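Local atomic coordinates of AbyA5 (Verrucosispora maris, PDB entry 4YWF), a protein that acts as an esterase-like lyase of the alpha/beta-hydrolase superfamily, eliminating acetate in spirotetronate biosynthesis. Residues P125-A133 with V174-L185; P143-I151 with T208-S219. The protein carries 4 engineered substitutions. All blocks are in the same frame, centred on the assembly; numbering follows the deposited sequence.

Interaction 1: P125-A133 with V174-L185; sequences PGGVVRAWA and VTEMPGVGENEL. Engineered in segment 174-185: Met177 (natural residue Leu).
Val174 and Trp132 form an antiparallel hydrogen-bonded pair, Val174 N reaching Trp132 O at 2.8 Å and Trp132 N reaching Val174 O at 2.9 Å. Next, Thr175 OG1, anti to its own N (chi1 -173°), donates to Arg130 O at 3.0 Å. A water donates to that same oxygen and to OE2 of Glu176, itself in a salt bridge with Lys155. Glu182 and Arg130 cross at a slant, their flat groups 74° apart, the carboxylate oxygens against Arg130 CD and OE2 reaching NH1 in a salt bridge with a weak hydrogen bond of 3.3 Å; Glu182 OE1 has its stronger partner in Lys155, and Arg130 NH2 in Glu121. Asn183 holds its amide against Val129 by accepting Leu185 N in an Asx turn and donating to Glu176 O. Glu184 grips Val128 twice: its N meets Val128 O at 3.0 Å, and OE1 accepts Val128 N at 3.2 Å from above the carboxylate plane. Gly127, lacking a side chain, lets Glu184 CB approach its CA. Leu185 spreads its branches, CD1 on Val129 CG2 at 3.5 Å and CD2 on the Gly126 backbone. Strand 118-124 pairs with the other edge of strand 127-134, while Trp132 packs against helices 94-111 and 162-167.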
ATOM      1  N   PRO A 125     -15.678  13.626   4.396  1.00 48.54           N
ATOM      2  CA  PRO A 125     -15.359  14.987   4.798  1.00 52.20           C
ATOM      3  C   PRO A 125     -14.193  15.586   4.035  1.00 46.75           C
ATOM      4  O   PRO A 125     -14.351  16.612   3.414  1.00 58.29           O
ATOM      5  CB  PRO A 125     -14.993  14.833   6.292  1.00 54.52           C
ATOM      6  CG  PRO A 125     -15.055  13.364   6.594  1.00 55.62           C
ATOM      7  CD  PRO A 125     -16.017  12.827   5.582  1.00 51.84           C
ATOM      8  N   GLY A 126     -13.041  14.912   4.037  1.00 49.88           N
ATOM      9  CA  GLY A 126     -11.798  15.458   3.469  1.00 44.95           C
ATOM     10  C   GLY A 126     -11.562  15.211   1.990  1.00 45.01           C
ATOM     11  O   GLY A 126     -10.508  15.595   1.452  1.00 43.36           O
ATOM     12  N   GLY A 127     -12.476  14.500   1.329  1.00 41.02           N
ATOM     13  CA  GLY A 127     -12.312  14.158  -0.105  1.00 38.60           C
ATOM     14  C   GLY A 127     -12.824  12.737  -0.440  1.00 38.24           C
ATOM     15  O   GLY A 127     -13.315  11.986   0.415  1.00 36.13           O
ATOM     16  N   VAL A 128     -12.741  12.361  -1.706  1.00 38.80           N
ATOM     17  CA  VAL A 128     -13.272  11.093  -2.124  1.00 37.11           C
ATOM     18  C   VAL A 128     -12.204   9.990  -1.998  1.00 31.61           C
ATOM     19  O   VAL A 128     -11.082  10.240  -2.282  1.00 30.10           O
ATOM     20  CB  VAL A 128     -13.802  11.171  -3.556  1.00 43.53           C
ATOM     21  CG1 VAL A 128     -14.012   9.767  -4.158  1.00 43.74           C
ATOM     22  CG2 VAL A 128     -15.104  11.976  -3.549  1.00 47.23           C
ATOM     23  N   VAL A 129     -12.578   8.788  -1.560  1.00 30.74           N
ATOM     24  CA  VAL A 129     -11.654   7.612  -1.547  1.00 29.49           C
ATOM     25  C   VAL A 129     -12.300   6.515  -2.368  1.00 25.85           C
ATOM     26  O   VAL A 129     -13.428   6.148  -2.058  1.00 28.31           O
ATOM     27  CB  VAL A 129     -11.467   7.079  -0.089  1.00 29.79           C
ATOM     28  CG1 VAL A 129     -10.554   5.869  -0.047  1.00 28.24           C
ATOM     29  CG2 VAL A 129     -10.905   8.164   0.790  1.00 30.64           C
ATOM     30  N   ARG A 130     -11.623   5.996  -3.401  1.00 25.51           N
ATOM     31  CA  ARG A 130     -12.095   4.815  -4.145  1.00 26.56           C
ATOM     32  C   ARG A 130     -11.365   3.532  -3.745  1.00 24.24           C
ATOM     33  O   ARG A 130     -10.203   3.565  -3.311  1.00 25.17           O
ATOM     34  CB  ARG A 130     -11.980   5.018  -5.679  1.00 28.74           C
ATOM     35  CG  ARG A 130     -13.030   5.965  -6.215  1.00 36.26           C
ATOM     36  CD  ARG A 130     -12.695   6.543  -7.575  1.00 43.34           C
ATOM     37  NE  ARG A 130     -13.923   6.870  -8.309  1.00 50.86           N
ATOM     38  CZ  ARG A 130     -14.264   6.399  -9.509  1.00 55.94           C
ATOM     39  NH1 ARG A 130     -13.456   5.594 -10.191  1.00 64.42           N
ATOM     40  NH2 ARG A 130     -15.432   6.745 -10.047  1.00 58.35           N
ATOM     41  N   ALA A 131     -12.043   2.394  -3.933  1.00 22.60           N
ATOM     42  CA  ALA A 131     -11.518   1.087  -3.550  1.00 21.03           C
ATOM     43  C   ALA A 131     -12.069   0.057  -4.505  1.00 22.06           C
ATOM     44  O   ALA A 131     -13.105   0.291  -5.170  1.00 19.43           O
ATOM     45  CB  ALA A 131     -11.905   0.808  -2.092  1.00 22.82           C
ATOM     46  N   TRP A 132     -11.392  -1.071  -4.613  1.00 20.59           N
ATOM     47  CA  TRP A 132     -11.882  -2.206  -5.377  1.00 22.44           C
ATOM     48  C   TRP A 132     -12.104  -3.331  -4.395  1.00 25.07           C
ATOM     49  O   TRP A 132     -11.307  -3.482  -3.474  1.00 24.45           O
ATOM     50  CB  TRP A 132     -10.869  -2.660  -6.420  1.00 24.17           C
ATOM     51  CG  TRP A 132     -10.672  -1.701  -7.499  1.00 24.78           C
ATOM     52  CD1 TRP A 132      -9.567  -0.905  -7.715  1.00 27.75           C
ATOM     53  CD2 TRP A 132     -11.601  -1.401  -8.552  1.00 27.51           C
ATOM     54  NE1 TRP A 132      -9.763  -0.125  -8.857  1.00 26.90           N
ATOM     55  CE2 TRP A 132     -11.001  -0.414  -9.379  1.00 26.14           C
ATOM     56  CE3 TRP A 132     -12.862  -1.901  -8.902  1.00 29.80           C
ATOM     57  CZ2 TRP A 132     -11.643   0.108 -10.486  1.00 27.52           C
ATOM     58  CZ3 TRP A 132     -13.478  -1.403 -10.058  1.00 28.63           C
ATOM     59  CH2 TRP A 132     -12.865  -0.424 -10.825  1.00 28.11           C
ATOM     60  N   ALA A 133     -13.167  -4.110  -4.574  1.00 23.10           N
ATOM     61  CA  ALA A 133     -13.483  -5.170  -3.629  1.00 24.32           C
ATOM     62  C   ALA A 133     -14.000  -6.427  -4.311  1.00 25.51           C
ATOM     63  O   ALA A 133     -14.490  -6.370  -5.436  1.00 23.38           O
ATOM     64  CB  ALA A 133     -14.516  -4.690  -2.644  1.00 24.45           C
ATOM     65  N   VAL A 174      -9.263  -3.450  -1.564  1.00 22.68           N
ATOM     66  CA  VAL A 174      -7.932  -2.954  -1.880  1.00 24.02           C
ATOM     67  C   VAL A 174      -8.116  -1.441  -2.131  1.00 22.98           C
ATOM     68  O   VAL A 174      -8.972  -0.995  -2.938  1.00 23.02           O
ATOM     69  CB  VAL A 174      -7.343  -3.621  -3.134  1.00 27.91           C
ATOM     70  CG1 VAL A 174      -6.087  -2.880  -3.584  1.00 32.23           C
ATOM     71  CG2 VAL A 174      -7.011  -5.107  -2.865  1.00 29.88           C
ATOM     72  N   THR A 175      -7.384  -0.663  -1.401  1.00 23.40           N
ATOM     73  CA  THR A 175      -7.380   0.771  -1.648  1.00 25.49           C
ATOM     74  C   THR A 175      -5.931   1.288  -1.651  1.00 23.32           C
ATOM     75  O   THR A 175      -4.972   0.485  -1.854  1.00 22.20           O
ATOM     76  CB  THR A 175      -8.310   1.450  -0.623  1.00 27.95           C
ATOM     77  OG1 THR A 175      -8.473   2.853  -0.923  1.00 28.25           O
ATOM     78  CG2 THR A 175      -7.768   1.223   0.768  1.00 27.69           C
ATOM     79  N   GLU A 176      -5.763   2.586  -1.386  1.00 21.85           N
ATOM     80  CA  GLU A 176      -4.476   3.255  -1.536  1.00 21.72           C
ATOM     81  C   GLU A 176      -4.421   4.399  -0.512  1.00 21.98           C
ATOM     82  O   GLU A 176      -5.447   4.799   0.036  1.00 20.41           O
ATOM     83  CB  GLU A 176      -4.288   3.802  -2.977  1.00 22.32           C
ATOM     84  CG  GLU A 176      -5.515   4.618  -3.419  1.00 24.56           C
ATOM     85  CD  GLU A 176      -5.710   4.617  -4.931  1.00 25.40           C
ATOM     86  OE1 GLU A 176      -4.793   4.150  -5.597  1.00 23.37           O
ATOM     87  OE2 GLU A 176      -6.770   5.107  -5.428  1.00 24.91           O
HETATM   88  N   MSE A 177      -3.223   4.881  -0.218  1.00 22.51           N
HETATM   89  CA  MSE A 177      -3.038   5.916   0.836  1.00 24.23           C
HETATM   90  C   MSE A 177      -3.601   7.276   0.492  1.00 24.77           C
HETATM   91  O   MSE A 177      -3.888   7.515  -0.682  1.00 25.76           O
HETATM   92  CB  MSE A 177      -1.527   6.048   1.151  1.00 26.46           C
HETATM   93  CG  MSE A 177      -1.122   4.871   2.031  1.00 28.64           C
HETATM   94 SE   MSE A 177       0.764   4.949   2.627  1.00 33.27          SE
HETATM   95  CE  MSE A 177       0.585   6.550   3.804  1.00 32.16           C
ATOM     96  N   PRO A 178      -3.764   8.193   1.497  1.00 26.58           N
ATOM     97  CA  PRO A 178      -4.175   9.576   1.220  1.00 24.87           C
ATOM     98  C   PRO A 178      -3.208  10.201   0.281  1.00 27.75           C
ATOM     99  O   PRO A 178      -1.992  10.133   0.514  1.00 29.11           O
ATOM    100  CB  PRO A 178      -4.102  10.249   2.610  1.00 27.90           C
ATOM    101  CG  PRO A 178      -4.369   9.148   3.571  1.00 28.07           C
ATOM    102  CD  PRO A 178      -3.760   7.928   2.966  1.00 27.48           C
ATOM    103  N   GLY A 179      -3.723  10.739  -0.823  1.00 27.73           N
ATOM    104  CA  GLY A 179      -2.921  11.402  -1.767  1.00 26.59           C
ATOM    105  C   GLY A 179      -2.423  10.538  -2.891  1.00 31.57           C
ATOM    106  O   GLY A 179      -1.850  11.071  -3.838  1.00 30.00           O
ATOM    107  N   VAL A 180      -2.570   9.202  -2.778  1.00 28.49           N
ATOM    108  CA  VAL A 180      -2.067   8.280  -3.737  1.00 25.58           C
ATOM    109  C   VAL A 180      -3.232   7.931  -4.663  1.00 24.81           C
ATOM    110  O   VAL A 180      -4.355   7.722  -4.191  1.00 21.68           O
ATOM    111  CB  VAL A 180      -1.517   7.014  -3.036  1.00 27.80           C
ATOM    112  CG1 VAL A 180      -1.110   5.953  -4.005  1.00 27.81           C
ATOM    113  CG2 VAL A 180      -0.339   7.354  -2.125  1.00 26.66           C
ATOM    114  N   GLY A 181      -2.956   7.906  -5.990  1.00 23.41           N
ATOM    115  CA  GLY A 181      -3.923   7.487  -6.967  1.00 22.33           C
ATOM    116  C   GLY A 181      -5.151   8.376  -6.926  1.00 24.14           C
ATOM    117  O   GLY A 181      -5.042   9.615  -7.046  1.00 29.68           O
ATOM    118  N   GLU A 182      -6.315   7.760  -6.657  1.00 23.58           N
ATOM    119  CA  GLU A 182      -7.541   8.460  -6.644  1.00 25.51           C
ATOM    120  C   GLU A 182      -7.941   8.870  -5.222  1.00 30.27           C
ATOM    121  O   GLU A 182      -9.029   9.457  -5.041  1.00 31.23           O
ATOM    122  CB  GLU A 182      -8.669   7.605  -7.236  1.00 29.63           C
ATOM    123  CG  GLU A 182      -8.424   7.029  -8.614  1.00 26.31           C
ATOM    124  CD  GLU A 182      -9.664   6.308  -9.082  1.00 29.33           C
ATOM    125  OE1 GLU A 182      -9.891   5.111  -8.687  1.00 25.90           O
ATOM    126  OE2 GLU A 182     -10.440   6.952  -9.851  1.00 23.26           O
ATOM    127  N   ASN A 183      -7.127   8.544  -4.208  1.00 23.88           N
ATOM    128  CA  ASN A 183      -7.512   8.845  -2.859  1.00 23.58           C
ATOM    129  C   ASN A 183      -7.210  10.321  -2.647  1.00 24.78           C
ATOM    130  O   ASN A 183      -6.059  10.739  -2.694  1.00 24.79           O
ATOM    131  CB  ASN A 183      -6.747   7.945  -1.881  1.00 26.19           C
ATOM    132  CG  ASN A 183      -7.029   8.265  -0.403  1.00 24.87           C
ATOM    133  OD1 ASN A 183      -7.385   9.394  -0.028  1.00 29.72           O
ATOM    134  ND2 ASN A 183      -6.832   7.289   0.437  1.00 24.41           N
ATOM    135  N   GLU A 184      -8.268  11.113  -2.452  1.00 25.05           N
ATOM    136  CA  GLU A 184      -8.168  12.560  -2.428  1.00 32.68           C
ATOM    137  C   GLU A 184      -7.699  13.194  -1.114  1.00 35.21           C
ATOM    138  O   GLU A 184      -7.448  14.402  -1.061  1.00 36.55           O
ATOM    139  CB  GLU A 184      -9.538  13.182  -2.883  1.00 33.51           C
ATOM    140  CG  GLU A 184      -9.620  13.144  -4.428  1.00 37.78           C
ATOM    141  CD  GLU A 184     -10.966  13.586  -5.016  1.00 38.79           C
ATOM    142  OE1 GLU A 184     -11.800  14.114  -4.273  1.00 41.51           O
ATOM    143  OE2 GLU A 184     -11.199  13.348  -6.223  1.00 41.70           O
ATOM    144  N   LEU A 185      -7.614  12.405  -0.064  1.00 31.81           N
ATOM    145  CA  LEU A 185      -7.350  12.935   1.259  1.00 33.05           C
ATOM    146  C   LEU A 185      -5.915  13.445   1.438  1.00 32.06           C
ATOM    147  O   LEU A 185      -4.983  13.061   0.726  1.00 29.21           O
ATOM    148  CB  LEU A 185      -7.606  11.862   2.308  1.00 32.75           C
ATOM    149  CG  LEU A 185      -8.990  11.215   2.396  1.00 36.11           C
ATOM    150  CD1 LEU A 185      -8.855   9.875   3.087  1.00 35.96           C
ATOM    151  CD2 LEU A 185     -10.011  12.101   3.111  1.00 36.62           C
TER
HETATM  152  O   HOH W   1      -8.710   5.771  -3.662  1.00 28.48           O

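Interaction 2: P143-I151 with T208-S219; sequences PVLLMTGGI and TSRAYAMALSFS. Engineered in segment 208-219: Met214 (natural residue Leu).
Thr148 OG1 and Ser219 OG each stand between their own backbone N and carbonyl carbon (chi1 58° and 74°), which brings the two hydroxyls together in a hydrogen bond: Thr148 OG1 lies 2.5 Å from Ser219 OG, a doubtfully short distance, and either could donate. Small hydroxyl side chains suit this buried spot where strand and helix meet. Before it, strands 143-148 and 211-215 run parallel, with bonds alternating from Val144 N to Arg210 O (3.0 Å) through to Leu216 N and Thr148 O (2.9 Å). Pro143 CB lies over one face of the Arg210 guanidinium, whose NH2 also donates to Tyr212 OH. Leu145, Tyr212, Met147 and Met214 point to one face of the sheet; Leu145 CD1 touches Met214 CB at 3.9 Å, and the selenomethionine chains of Met147 and the engineered Met214 lie alongside each other, CG to CG 4.0 Å. This face, through Leu145, Tyr212 and Met214, meets helix 337-351. On the other, Val144, Leu146 and Ala211 pack against helix 194-201, Ala211 CB meeting Val144 CB and its small methyl fitting against Leu199. Farther on, Ile151 CG2 sits over the Phe218 ring, 4.2 Å from its centroid, in a CH-pi contact. The bare Gly150 lets Ser217 CB come within 3.6 Å of its CA. A water accepts from Ile151 N and bonds to Ser217 OG. The positive phi of Ser217 (53°), at the sharp turn from strand to helix 218-226, is that of a nucleophile elbow, consistent with the alpha/beta-hydrolase fold and with Ser217 probably being the nucleophile.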
ATOM      1  N   PRO A 143     -14.935 -12.730   6.812  1.00 31.05           N
ATOM      2  CA  PRO A 143     -13.913 -11.817   7.330  1.00 27.16           C
ATOM      3  C   PRO A 143     -13.357 -10.876   6.301  1.00 24.56           C
ATOM      4  O   PRO A 143     -13.257 -11.243   5.145  1.00 25.65           O
ATOM      5  CB  PRO A 143     -12.792 -12.748   7.783  1.00 29.41           C
ATOM      6  CG  PRO A 143     -13.038 -14.045   7.077  1.00 33.76           C
ATOM      7  CD  PRO A 143     -14.534 -14.145   6.905  1.00 31.60           C
ATOM      8  N   VAL A 144     -12.974  -9.686   6.737  1.00 24.12           N
ATOM      9  CA  VAL A 144     -12.466  -8.651   5.839  1.00 24.62           C
ATOM     10  C   VAL A 144     -10.921  -8.735   5.681  1.00 23.84           C
ATOM     11  O   VAL A 144     -10.196  -8.846   6.674  1.00 24.82           O
ATOM     12  CB  VAL A 144     -12.850  -7.225   6.336  1.00 23.05           C
ATOM     13  CG1 VAL A 144     -12.306  -6.192   5.400  1.00 22.81           C
ATOM     14  CG2 VAL A 144     -14.342  -7.015   6.330  1.00 22.39           C
ATOM     15  N   LEU A 145     -10.429  -8.707   4.450  1.00 21.69           N
ATOM     16  CA  LEU A 145      -9.012  -8.432   4.233  1.00 23.85           C
ATOM     17  C   LEU A 145      -8.842  -7.048   3.639  1.00 24.04           C
ATOM     18  O   LEU A 145      -9.259  -6.780   2.493  1.00 21.78           O
ATOM     19  CB  LEU A 145      -8.320  -9.494   3.409  1.00 24.34           C
ATOM     20  CG  LEU A 145      -6.833  -9.295   3.128  1.00 26.07           C
ATOM     21  CD1 LEU A 145      -5.910  -9.312   4.327  1.00 26.73           C
ATOM     22  CD2 LEU A 145      -6.451 -10.451   2.244  1.00 31.37           C
ATOM     23  N   LEU A 146      -8.319  -6.133   4.465  1.00 21.34           N
ATOM     24  CA  LEU A 146      -8.057  -4.818   3.975  1.00 25.01           C
ATOM     25  C   LEU A 146      -6.614  -4.722   3.403  1.00 24.09           C
ATOM     26  O   LEU A 146      -5.659  -5.030   4.085  1.00 23.21           O
ATOM     27  CB  LEU A 146      -8.270  -3.786   5.071  1.00 25.81           C
ATOM     28  CG  LEU A 146      -9.663  -3.528   5.625  1.00 25.23           C
ATOM     29  CD1 LEU A 146      -9.603  -2.411   6.601  1.00 24.92           C
ATOM     30  CD2 LEU A 146     -10.722  -3.176   4.585  1.00 27.18           C
HETATM   31  N   MSE A 147      -6.456  -4.250   2.176  1.00 23.38           N
HETATM   32  CA  MSE A 147      -5.123  -4.179   1.563  1.00 23.39           C
HETATM   33  C   MSE A 147      -4.781  -2.834   1.114  1.00 23.61           C
HETATM   34  O   MSE A 147      -5.548  -2.233   0.320  1.00 23.67           O
HETATM   35  CB  MSE A 147      -5.060  -5.121   0.392  1.00 25.67           C
HETATM   36  CG  MSE A 147      -3.613  -5.226  -0.097  1.00 33.73           C
HETATM   37 SE   MSE A 147      -3.302  -6.952  -0.999  1.00 43.28          SE
HETATM   38  CE  MSE A 147      -1.346  -6.867  -1.338  1.00 45.52           C
ATOM     39  N   THR A 148      -3.598  -2.377   1.525  1.00 24.60           N
ATOM     40  CA  THR A 148      -3.020  -1.116   1.094  1.00 27.01           C
ATOM     41  C   THR A 148      -1.502  -1.186   0.939  1.00 26.98           C
ATOM     42  O   THR A 148      -0.829  -1.936   1.602  1.00 27.24           O
ATOM     43  CB  THR A 148      -3.291   0.020   2.124  1.00 28.51           C
ATOM     44  OG1 THR A 148      -2.756  -0.336   3.415  1.00 31.49           O
ATOM     45  CG2 THR A 148      -4.766   0.292   2.266  1.00 29.54           C
ATOM     46  N   GLY A 149      -0.977  -0.398   0.018  1.00 25.80           N
ATOM     47  CA  GLY A 149       0.442  -0.255  -0.169  1.00 29.80           C
ATOM     48  C   GLY A 149       0.971   1.029   0.500  1.00 28.86           C
ATOM     49  O   GLY A 149       0.305   1.649   1.323  1.00 29.20           O
ATOM     50  N   GLY A 150       2.217   1.347   0.161  1.00 27.25           N
ATOM     51  CA  GLY A 150       2.906   2.514   0.603  1.00 26.01           C
ATOM     52  C   GLY A 150       2.663   3.723  -0.269  1.00 28.65           C
ATOM     53  O   GLY A 150       1.626   3.838  -0.938  1.00 27.65           O
ATOM     54  N   ILE A 151       3.579   4.668  -0.187  1.00 26.81           N
ATOM     55  CA  ILE A 151       3.294   6.035  -0.617  1.00 26.64           C
ATOM     56  C   ILE A 151       3.376   6.193  -2.156  1.00 26.16           C
ATOM     57  O   ILE A 151       3.041   7.301  -2.670  1.00 25.32           O
ATOM     58  CB  ILE A 151       4.209   7.061   0.091  1.00 25.87           C
ATOM     59  CG1 ILE A 151       5.669   6.596  -0.014  1.00 28.41           C
ATOM     60  CG2 ILE A 151       3.792   7.289   1.557  1.00 27.28           C
ATOM     61  CD1 ILE A 151       6.716   7.677   0.064  1.00 33.22           C
ATOM     62  N   THR A 208     -17.395  -7.552   9.556  1.00 29.91           N
ATOM     63  CA  THR A 208     -16.553  -6.429   9.772  1.00 30.71           C
ATOM     64  C   THR A 208     -16.065  -6.365  11.274  1.00 29.75           C
ATOM     65  O   THR A 208     -15.280  -5.507  11.667  1.00 27.06           O
ATOM     66  CB  THR A 208     -17.374  -5.218   9.255  1.00 35.75           C
ATOM     67  OG1 THR A 208     -16.641  -4.488   8.244  1.00 41.75           O
ATOM     68  CG2 THR A 208     -17.941  -4.366  10.373  1.00 34.00           C
ATOM     69  N   SER A 209     -16.507  -7.291  12.105  1.00 29.36           N
ATOM     70  CA  SER A 209     -15.932  -7.450  13.449  1.00 33.96           C
ATOM     71  C   SER A 209     -14.588  -8.215  13.353  1.00 32.12           C
ATOM     72  O   SER A 209     -13.873  -8.303  14.346  1.00 32.45           O
ATOM     73  CB  SER A 209     -16.884  -8.212  14.377  1.00 31.98           C
ATOM     74  OG  SER A 209     -17.157  -9.545  13.932  1.00 35.89           O
ATOM     75  N   ARG A 210     -14.296  -8.814  12.187  1.00 30.25           N
ATOM     76  CA  ARG A 210     -13.046  -9.559  11.981  1.00 30.91           C
ATOM     77  C   ARG A 210     -12.308  -9.084  10.749  1.00 25.55           C
ATOM     78  O   ARG A 210     -12.482  -9.655   9.683  1.00 24.40           O
ATOM     79  CB  ARG A 210     -13.302 -11.039  11.835  1.00 33.20           C
ATOM     80  CG  ARG A 210     -14.061 -11.695  12.968  1.00 37.92           C
ATOM     81  CD  ARG A 210     -14.339 -13.141  12.612  1.00 39.68           C
ATOM     82  NE  ARG A 210     -13.059 -13.776  12.325  1.00 43.66           N
ATOM     83  CZ  ARG A 210     -12.841 -14.748  11.436  1.00 40.32           C
ATOM     84  NH1 ARG A 210     -13.818 -15.281  10.753  1.00 39.16           N
ATOM     85  NH2 ARG A 210     -11.611 -15.191  11.260  1.00 45.06           N
ATOM     86  N   ALA A 211     -11.512  -8.045  10.909  1.00 23.70           N
ATOM     87  CA  ALA A 211     -10.732  -7.448   9.809  1.00 24.34           C
ATOM     88  C   ALA A 211      -9.228  -7.671   9.981  1.00 25.17           C
ATOM     89  O   ALA A 211      -8.670  -7.524  11.105  1.00 25.00           O
ATOM     90  CB  ALA A 211     -10.969  -5.962   9.761  1.00 24.18           C
ATOM     91  N   TYR A 212      -8.572  -7.936   8.864  1.00 23.48           N
ATOM     92  CA  TYR A 212      -7.097  -8.138   8.817  1.00 23.51           C
ATOM     93  C   TYR A 212      -6.539  -7.151   7.817  1.00 22.72           C
ATOM     94  O   TYR A 212      -7.039  -7.142   6.710  1.00 21.23           O
ATOM     95  CB  TYR A 212      -6.820  -9.578   8.454  1.00 23.59           C
ATOM     96  CG  TYR A 212      -7.546 -10.501   9.440  1.00 25.59           C
ATOM     97  CD1 TYR A 212      -6.932 -10.880  10.653  1.00 25.68           C
ATOM     98  CD2 TYR A 212      -8.876 -10.949   9.191  1.00 25.26           C
ATOM     99  CE1 TYR A 212      -7.584 -11.695  11.557  1.00 27.30           C
ATOM    100  CE2 TYR A 212      -9.536 -11.755  10.093  1.00 26.20           C
ATOM    101  CZ  TYR A 212      -8.896 -12.123  11.280  1.00 29.35           C
ATOM    102  OH  TYR A 212      -9.553 -12.938  12.179  1.00 30.63           O
ATOM    103  N   ALA A 213      -5.633  -6.240   8.253  1.00 19.98           N
ATOM    104  CA  ALA A 213      -4.958  -5.282   7.368  1.00 20.62           C
ATOM    105  C   ALA A 213      -3.637  -5.830   6.831  1.00 24.15           C
ATOM    106  O   ALA A 213      -2.631  -6.024   7.570  1.00 23.97           O
ATOM    107  CB  ALA A 213      -4.678  -3.967   8.082  1.00 24.12           C
HETATM  108  N   MSE A 214      -3.644  -6.120   5.525  1.00 21.87           N
HETATM  109  CA  MSE A 214      -2.445  -6.266   4.758  1.00 23.53           C
HETATM  110  C   MSE A 214      -2.000  -4.907   4.326  1.00 23.69           C
HETATM  111  O   MSE A 214      -2.278  -4.456   3.202  1.00 20.39           O
HETATM  112  CB  MSE A 214      -2.741  -7.137   3.547  1.00 24.93           C
HETATM  113  CG  MSE A 214      -1.512  -7.255   2.697  1.00 29.72           C
HETATM  114 SE   MSE A 214      -0.345  -8.745   3.289  1.00 38.08          SE
HETATM  115  CE  MSE A 214      -1.524 -10.226   2.640  1.00 30.58           C
ATOM    116  N   ALA A 215      -1.296  -4.240   5.229  1.00 23.52           N
ATOM    117  CA  ALA A 215      -0.973  -2.792   5.055  1.00 24.83           C
ATOM    118  C   ALA A 215       0.536  -2.649   4.929  1.00 24.17           C
ATOM    119  O   ALA A 215       1.268  -2.613   5.923  1.00 24.14           O
ATOM    120  CB  ALA A 215      -1.512  -2.022   6.241  1.00 23.41           C
ATOM    121  N   LEU A 216       0.995  -2.655   3.684  1.00 22.84           N
ATOM    122  CA  LEU A 216       2.434  -2.627   3.336  1.00 23.91           C
ATOM    123  C   LEU A 216       3.098  -1.224   3.467  1.00 23.32           C
ATOM    124  O   LEU A 216       2.445  -0.205   3.324  1.00 24.42           O
ATOM    125  CB  LEU A 216       2.632  -3.116   1.893  1.00 27.08           C
ATOM    126  CG  LEU A 216       2.240  -4.554   1.550  1.00 31.13           C
ATOM    127  CD1 LEU A 216       0.775  -4.784   1.730  1.00 33.14           C
ATOM    128  CD2 LEU A 216       2.551  -4.862   0.079  1.00 36.24           C
ATOM    129  N   SER A 217       4.385  -1.195   3.768  1.00 24.12           N
ATOM    130  CA  SER A 217       5.114   0.030   3.868  1.00 25.84           C
ATOM    131  C   SER A 217       4.450   1.049   4.811  1.00 26.39           C
ATOM    132  O   SER A 217       3.935   0.688   5.896  1.00 26.41           O
ATOM    133  CB  SER A 217       5.266   0.511   2.407  1.00 30.56           C
ATOM    134  OG  SER A 217       6.050   1.657   2.266  1.00 31.62           O
ATOM    135  N   PHE A 218       4.387   2.323   4.420  1.00 24.09           N
ATOM    136  CA  PHE A 218       3.868   3.369   5.299  1.00 24.61           C
ATOM    137  C   PHE A 218       2.474   3.114   5.846  1.00 24.23           C
ATOM    138  O   PHE A 218       2.173   3.564   6.931  1.00 23.27           O
ATOM    139  CB  PHE A 218       3.842   4.733   4.579  1.00 25.84           C
ATOM    140  CG  PHE A 218       5.195   5.336   4.449  1.00 24.93           C
ATOM    141  CD1 PHE A 218       6.091   4.844   3.520  1.00 26.56           C
ATOM    142  CD2 PHE A 218       5.592   6.334   5.329  1.00 25.19           C
ATOM    143  CE1 PHE A 218       7.373   5.349   3.447  1.00 27.27           C
ATOM    144  CE2 PHE A 218       6.860   6.839   5.277  1.00 24.15           C
ATOM    145  CZ  PHE A 218       7.750   6.363   4.317  1.00 27.89           C
ATOM    146  N   SER A 219       1.636   2.369   5.119  1.00 23.47           N
ATOM    147  CA  SER A 219       0.296   2.135   5.586  1.00 23.30           C
ATOM    148  C   SER A 219       0.366   1.210   6.810  1.00 21.68           C
ATOM    149  O   SER A 219      -0.552   1.152   7.575  1.00 20.34           O
ATOM    150  CB  SER A 219      -0.635   1.565   4.496  1.00 25.79           C
ATOM    151  OG  SER A 219      -0.387   0.188   4.184  1.00 23.35           O
TER
HETATM  152  O   HOH W   2       6.172   3.243   0.010  1.00 27.31           O

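Overall arrangement
Going from the N terminus, the chain lays down 125-133, then 143-151, then 174-185 and finally 208-219. Interaction 1 closes a loop of 40 residues and interaction 2 one of 56; because the segments alternate, the two loops cross. Helix 162-167 and most of strand 171-174 lie in the part they share, strand 143-148 only in the first loop and helix 194-201 only in the second. In the mixed sheet, strand 171-174 inserts between 127-134 and 143-148, so interaction 1 ties in the antiparallel end while interaction 2 joins the parallel strands 143-148 and 207-215. With centres about 14 Å apart, they meet directly: Thr175 N probably hydrogen-bonds Met147 O at 3.0 Å, and Val180 packs on Ile151.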